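Local coordinates for protein glucuronan lyase A (Trichoderma reesei, PDB 2ZZJ) that probably cleaves beta-1,4-linked glucuronan chains from within as a calcium-binding polysaccharide lyase with a beta-jelly roll fold, at residues His53-Arg64 / Asp189-Tyr200. Residues are numbered along the deposited sequence; the frame is centred on the assembly and turned at random.
Sequences HSEVDHNRGYQR and DDSVFQFRVGLY
Arg196 runs alongside Asp57 and crosses Glu55 of the antiparallel neighbour strand, a worked example of how one arginine can tie two adjacent strands together. Its CB lies 3.8 Å from Val56 O; CG and then CD pass Asp57 OD1, and CD also nears Glu55 OE1. With the chain extended (chi3 -178°), the Arg196 and Asp57 side chains lie side by side, their flat groups 9° from parallel. Arg196 NE is 3.4 Å from Asp57 OD1, which sits well out of the guanidinium plane, a contact of charges only. Arg196 NH1 meets Glu55 OE1 on its syn side at 3.1 Å, whereas NE and NH2 both grip Gln194 OE1 side-on, which fixes the group's rotation. A leucine here would probably leave both carboxylates without this shared positive charge and the Gln194 amide free to turn. On the same face of the sheet as Asp57 and Arg196, the His53 and Tyr200 rings form an offset stack, centroids 3.7 Å apart. A classic beta bulge, Gly61 and Tyr62 opposite Phe193, shifts the register. Strand 53-63 pairs also with strand 15-18, whose Arg17 bridges Asp57 and Glu55, and strand 192-197 with strand 86-95, whose Gln91 hydrogen-bonds Glu55 OE2; Val197 and Phe195 pack against strand 216-227 of the second jelly-roll sheet.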
loop_
_atom_site.group_PDB
_atom_site.type_symbol
_atom_site.label_atom_id
_atom_site.label_comp_id
_atom_site.label_asym_id
_atom_site.label_seq_id
_atom_site.Cartn_x
_atom_site.Cartn_y
_atom_site.Cartn_z
ATOM N N HIS A 53 -11.191 5.517 0.263
ATOM C CA HIS A 53 -10.378 4.491 -0.417
ATOM C C HIS A 53 -10.711 4.453 -1.893
ATOM O O HIS A 53 -11.879 4.294 -2.276
ATOM C CB HIS A 53 -10.731 3.092 0.085
ATOM C CG HIS A 53 -10.405 2.825 1.510
ATOM N ND1 HIS A 53 -11.294 3.082 2.535
ATOM C CD2 HIS A 53 -9.338 2.219 2.079
ATOM C CE1 HIS A 53 -10.775 2.671 3.673
ATOM N NE2 HIS A 53 -9.591 2.140 3.426
ATOM N N SER A 54 -9.694 4.551 -2.740
ATOM C CA SER A 54 -9.849 4.188 -4.163
ATOM C C SER A 54 -8.761 3.140 -4.445
ATOM O O SER A 54 -7.607 3.497 -4.666
ATOM C CB SER A 54 -9.688 5.395 -5.078
ATOM O OG SER A 54 -10.807 6.256 -5.029
ATOM N N GLU A 55 -9.117 1.855 -4.399
ATOM C CA GLU A 55 -8.126 0.767 -4.353
ATOM C C GLU A 55 -8.558 -0.417 -5.231
ATOM O O GLU A 55 -9.757 -0.558 -5.567
ATOM C CB GLU A 55 -7.956 0.235 -2.907
ATOM C CG GLU A 55 -7.229 1.193 -1.927
ATOM C CD GLU A 55 -7.263 0.706 -0.488
ATOM O OE1 GLU A 55 -8.302 0.114 -0.068
ATOM O OE2 GLU A 55 -6.251 0.897 0.228
ATOM N N VAL A 56 -7.576 -1.231 -5.615
ATOM C CA VAL A 56 -7.850 -2.531 -6.208
ATOM C C VAL A 56 -7.211 -3.577 -5.325
ATOM O O VAL A 56 -6.143 -3.339 -4.746
ATOM C CB VAL A 56 -7.354 -2.639 -7.641
ATOM C CG1 VAL A 56 -8.197 -1.709 -8.536
ATOM C CG2 VAL A 56 -5.811 -2.261 -7.730
ATOM N N ASP A 57 -7.893 -4.727 -5.165
ATOM C CA ASP A 57 -7.491 -5.707 -4.144
ATOM C C ASP A 57 -6.999 -6.971 -4.818
ATOM O O ASP A 57 -7.642 -7.476 -5.765
ATOM C CB ASP A 57 -8.653 -6.153 -3.233
ATOM C CG ASP A 57 -9.251 -5.032 -2.392
ATOM O OD1 ASP A 57 -8.745 -3.892 -2.444
ATOM O OD2 ASP A 57 -10.300 -5.316 -1.715
ATOM N N HIS A 58 -5.871 -7.473 -4.331
ATOM C CA HIS A 58 -5.413 -8.822 -4.642
ATOM C C HIS A 58 -5.540 -9.591 -3.343
ATOM O O HIS A 58 -4.751 -9.397 -2.437
ATOM C CB HIS A 58 -3.955 -8.824 -5.096
ATOM C CG HIS A 58 -3.377 -10.194 -5.276
ATOM N ND1 HIS A 58 -3.809 -11.057 -6.266
ATOM C CD2 HIS A 58 -2.386 -10.841 -4.620
ATOM C CE1 HIS A 58 -3.117 -12.183 -6.201
ATOM N NE2 HIS A 58 -2.255 -12.083 -5.208
ATOM N N ASN A 59 -6.549 -10.452 -3.247
ATOM C CA ASN A 59 -6.840 -11.092 -1.948
ATOM C C ASN A 59 -5.726 -11.905 -1.324
ATOM O O ASN A 59 -5.539 -11.890 -0.103
ATOM C CB ASN A 59 -8.137 -11.910 -2.053
ATOM C CG ASN A 59 -9.358 -11.029 -2.149
ATOM O OD1 ASN A 59 -9.348 -9.896 -1.656
ATOM N ND2 ASN A 59 -10.416 -11.527 -2.811
ATOM N N ARG A 60 -4.943 -12.577 -2.163
ATOM C CA ARG A 60 -3.879 -13.439 -1.668
ATOM C C ARG A 60 -2.567 -12.665 -1.513
ATOM O O ARG A 60 -1.621 -12.852 -2.284
ATOM C CB ARG A 60 -3.738 -14.710 -2.543
ATOM C CG ARG A 60 -5.017 -15.626 -2.503
ATOM C CD ARG A 60 -4.854 -17.031 -3.169
ATOM N NE ARG A 60 -6.153 -17.665 -3.480
ATOM C CZ ARG A 60 -6.772 -18.558 -2.690
ATOM N NH1 ARG A 60 -6.228 -18.929 -1.525
ATOM N NH2 ARG A 60 -7.944 -19.086 -3.055
ATOM N N GLY A 61 -2.518 -11.775 -0.521
ATOM C CA GLY A 61 -1.326 -10.962 -0.272
ATOM C C GLY A 61 -0.229 -11.711 0.439
ATOM O O GLY A 61 0.852 -11.900 -0.099
ATOM N N TYR A 62 -0.471 -12.125 1.686
ATOM C CA TYR A 62 0.473 -13.001 2.357
ATOM C C TYR A 62 -0.215 -13.761 3.478
ATOM O O TYR A 62 -1.350 -13.426 3.842
ATOM C CB TYR A 62 1.676 -12.242 2.900
ATOM C CG TYR A 62 1.443 -11.392 4.133
ATOM C CD1 TYR A 62 1.226 -10.015 4.026
ATOM C CD2 TYR A 62 1.515 -11.942 5.405
ATOM C CE1 TYR A 62 1.029 -9.221 5.169
ATOM C CE2 TYR A 62 1.316 -11.150 6.564
ATOM C CZ TYR A 62 1.070 -9.797 6.442
ATOM O OH TYR A 62 0.865 -8.998 7.573
ATOM N N GLN A 63 0.503 -14.766 3.975
ATOM C CA GLN A 63 0.199 -15.459 5.228
ATOM C C GLN A 63 1.515 -15.613 5.955
ATOM O O GLN A 63 2.541 -15.843 5.332
ATOM C CB GLN A 63 -0.374 -16.830 4.893
ATOM C CG GLN A 63 -0.914 -17.591 6.063
ATOM C CD GLN A 63 -1.658 -18.837 5.618
ATOM O OE1 GLN A 63 -1.786 -19.120 4.414
ATOM N NE2 GLN A 63 -2.173 -19.573 6.579
ATOM N N ARG A 64 1.514 -15.440 7.278
ATOM C CA ARG A 64 2.719 -15.604 8.079
ATOM C C ARG A 64 3.423 -16.938 7.786
ATOM O O ARG A 64 2.769 -17.931 7.497
ATOM C CB ARG A 64 2.312 -15.490 9.539
ATOM C CG ARG A 64 3.208 -16.092 10.532
ATOM C CD ARG A 64 2.294 -16.864 11.450
ATOM N NE ARG A 64 2.663 -16.731 12.837
ATOM C CZ ARG A 64 2.029 -17.333 13.837
ATOM N NH1 ARG A 64 0.982 -18.112 13.612
ATOM N NH2 ARG A 64 2.461 -17.138 15.064
ATOM N N ASP A 189 -0.565 -14.723 14.138
ATOM C CA ASP A 189 -1.599 -15.659 13.661
ATOM C C ASP A 189 -1.454 -16.028 12.155
ATOM O O ASP A 189 -0.471 -15.641 11.513
ATOM C CB ASP A 189 -3.019 -15.168 13.980
ATOM C CG ASP A 189 -3.440 -13.973 13.136
ATOM O OD1 ASP A 189 -2.888 -13.777 12.006
ATOM O OD2 ASP A 189 -4.358 -13.242 13.592
ATOM N N ASP A 190 -2.432 -16.750 11.611
ATOM C CA ASP A 190 -2.353 -17.267 10.228
ATOM C C ASP A 190 -3.435 -16.672 9.301
ATOM O O ASP A 190 -3.858 -17.295 8.328
ATOM C CB ASP A 190 -2.425 -18.805 10.212
ATOM C CG ASP A 190 -1.404 -19.461 11.132
ATOM O OD1 ASP A 190 -0.239 -19.013 11.212
ATOM O OD2 ASP A 190 -1.774 -20.459 11.788
ATOM N N SER A 191 -3.891 -15.458 9.613
ATOM C CA SER A 191 -4.823 -14.744 8.733
ATOM C C SER A 191 -4.148 -14.575 7.356
ATOM O O SER A 191 -2.934 -14.482 7.279
ATOM C CB SER A 191 -5.143 -13.342 9.298
ATOM O OG SER A 191 -5.217 -13.309 10.733
ATOM N N VAL A 192 -4.944 -14.550 6.297
ATOM C CA VAL A 192 -4.439 -14.218 4.964
ATOM C C VAL A 192 -4.732 -12.731 4.738
ATOM O O VAL A 192 -5.876 -12.309 4.788
ATOM C CB VAL A 192 -5.067 -15.099 3.865
ATOM C CG1 VAL A 192 -4.596 -14.649 2.472
ATOM C CG2 VAL A 192 -4.706 -16.572 4.096
ATOM N N PHE A 193 -3.670 -11.956 4.545
ATOM C CA PHE A 193 -3.773 -10.497 4.342
ATOM C C PHE A 193 -3.885 -10.212 2.857
ATOM O O PHE A 193 -3.125 -10.795 2.055
ATOM C CB PHE A 193 -2.508 -9.851 4.839
ATOM C CG PHE A 193 -2.454 -9.665 6.340
ATOM C CD1 PHE A 193 -2.748 -8.420 6.899
ATOM C CD2 PHE A 193 -2.096 -10.731 7.196
ATOM C CE1 PHE A 193 -2.675 -8.225 8.286
ATOM C CE2 PHE A 193 -2.008 -10.549 8.595
ATOM C CZ PHE A 193 -2.308 -9.310 9.143
ATOM N N GLN A 194 -4.797 -9.316 2.491
ATOM C CA GLN A 194 -4.916 -8.845 1.115
ATOM C C GLN A 194 -3.751 -7.910 0.824
ATOM O O GLN A 194 -3.188 -7.314 1.736
ATOM C CB GLN A 194 -6.197 -8.052 0.920
ATOM C CG GLN A 194 -7.464 -8.713 1.431
ATOM C CD GLN A 194 -8.631 -7.812 1.271
ATOM O OE1 GLN A 194 -8.487 -6.588 1.221
ATOM N NE2 GLN A 194 -9.827 -8.399 1.194
ATOM N N PHE A 195 -3.391 -7.800 -0.454
ATOM C CA PHE A 195 -2.437 -6.784 -0.895
ATOM C C PHE A 195 -3.266 -5.829 -1.733
ATOM O O PHE A 195 -3.852 -6.228 -2.758
ATOM C CB PHE A 195 -1.338 -7.434 -1.723
ATOM C CG PHE A 195 -0.380 -6.450 -2.336
ATOM C CD1 PHE A 195 0.098 -5.359 -1.598
ATOM C CD2 PHE A 195 0.029 -6.613 -3.668
ATOM C CE1 PHE A 195 1.014 -4.434 -2.161
ATOM C CE2 PHE A 195 0.954 -5.679 -4.260
ATOM C CZ PHE A 195 1.429 -4.606 -3.509
ATOM N N ARG A 196 -3.363 -4.581 -1.283
ATOM C CA ARG A 196 -4.109 -3.576 -2.016
ATOM C C ARG A 196 -3.173 -2.494 -2.541
ATOM O O ARG A 196 -2.216 -2.076 -1.836
ATOM C CB ARG A 196 -5.128 -2.894 -1.118
ATOM C CG ARG A 196 -6.107 -3.852 -0.456
ATOM C CD ARG A 196 -7.126 -3.018 0.237
ATOM N NE ARG A 196 -8.099 -3.848 0.939
ATOM C CZ ARG A 196 -9.006 -3.350 1.773
ATOM N NH1 ARG A 196 -9.065 -2.026 2.001
ATOM N NH2 ARG A 196 -9.838 -4.181 2.388
ATOM N N VAL A 197 -3.447 -2.033 -3.761
ATOM C CA VAL A 197 -2.788 -0.804 -4.220
ATOM C C VAL A 197 -3.848 0.247 -4.538
ATOM O O VAL A 197 -4.932 -0.068 -5.073
ATOM C CB VAL A 197 -1.742 -1.003 -5.390
ATOM C CG1 VAL A 197 -0.629 -2.003 -5.002
ATOM C CG2 VAL A 197 -2.430 -1.362 -6.723
ATOM N N GLY A 198 -3.558 1.500 -4.211
ATOM C CA GLY A 198 -4.501 2.553 -4.528
ATOM C C GLY A 198 -4.447 3.723 -3.573
ATOM O O GLY A 198 -3.818 3.647 -2.506
ATOM N N LEU A 199 -5.132 4.789 -3.973
ATOM C CA LEU A 199 -5.108 6.042 -3.205
ATOM C C LEU A 199 -6.113 5.914 -2.074
ATOM O O LEU A 199 -7.333 5.784 -2.320
ATOM C CB LEU A 199 -5.471 7.215 -4.122
ATOM C CG LEU A 199 -5.623 8.580 -3.404
ATOM C CD1 LEU A 199 -4.323 8.995 -2.629
ATOM C CD2 LEU A 199 -5.978 9.596 -4.443
ATOM N N TYR A 200 -5.604 5.964 -0.853
ATOM C CA TYR A 200 -6.424 5.925 0.355
ATOM C C TYR A 200 -6.125 7.157 1.192
ATOM O O TYR A 200 -5.070 7.267 1.831
ATOM C CB TYR A 200 -6.188 4.606 1.109
ATOM C CG TYR A 200 -6.747 4.548 2.525
ATOM C CD1 TYR A 200 -7.961 5.167 2.837
ATOM C CD2 TYR A 200 -6.111 3.807 3.518
ATOM C CE1 TYR A 200 -8.498 5.092 4.131
ATOM C CE2 TYR A 200 -6.626 3.740 4.830
ATOM C CZ TYR A 200 -7.833 4.372 5.106
ATOM O OH TYR A 200 -8.368 4.325 6.373
HETATM O O HOH W 1 -3.888 2.251 -0.112
HETATM O O HOH W 2 -7.307 -12.523 1.962
HETATM O O HOH W 3 -0.684 -14.574 9.066
#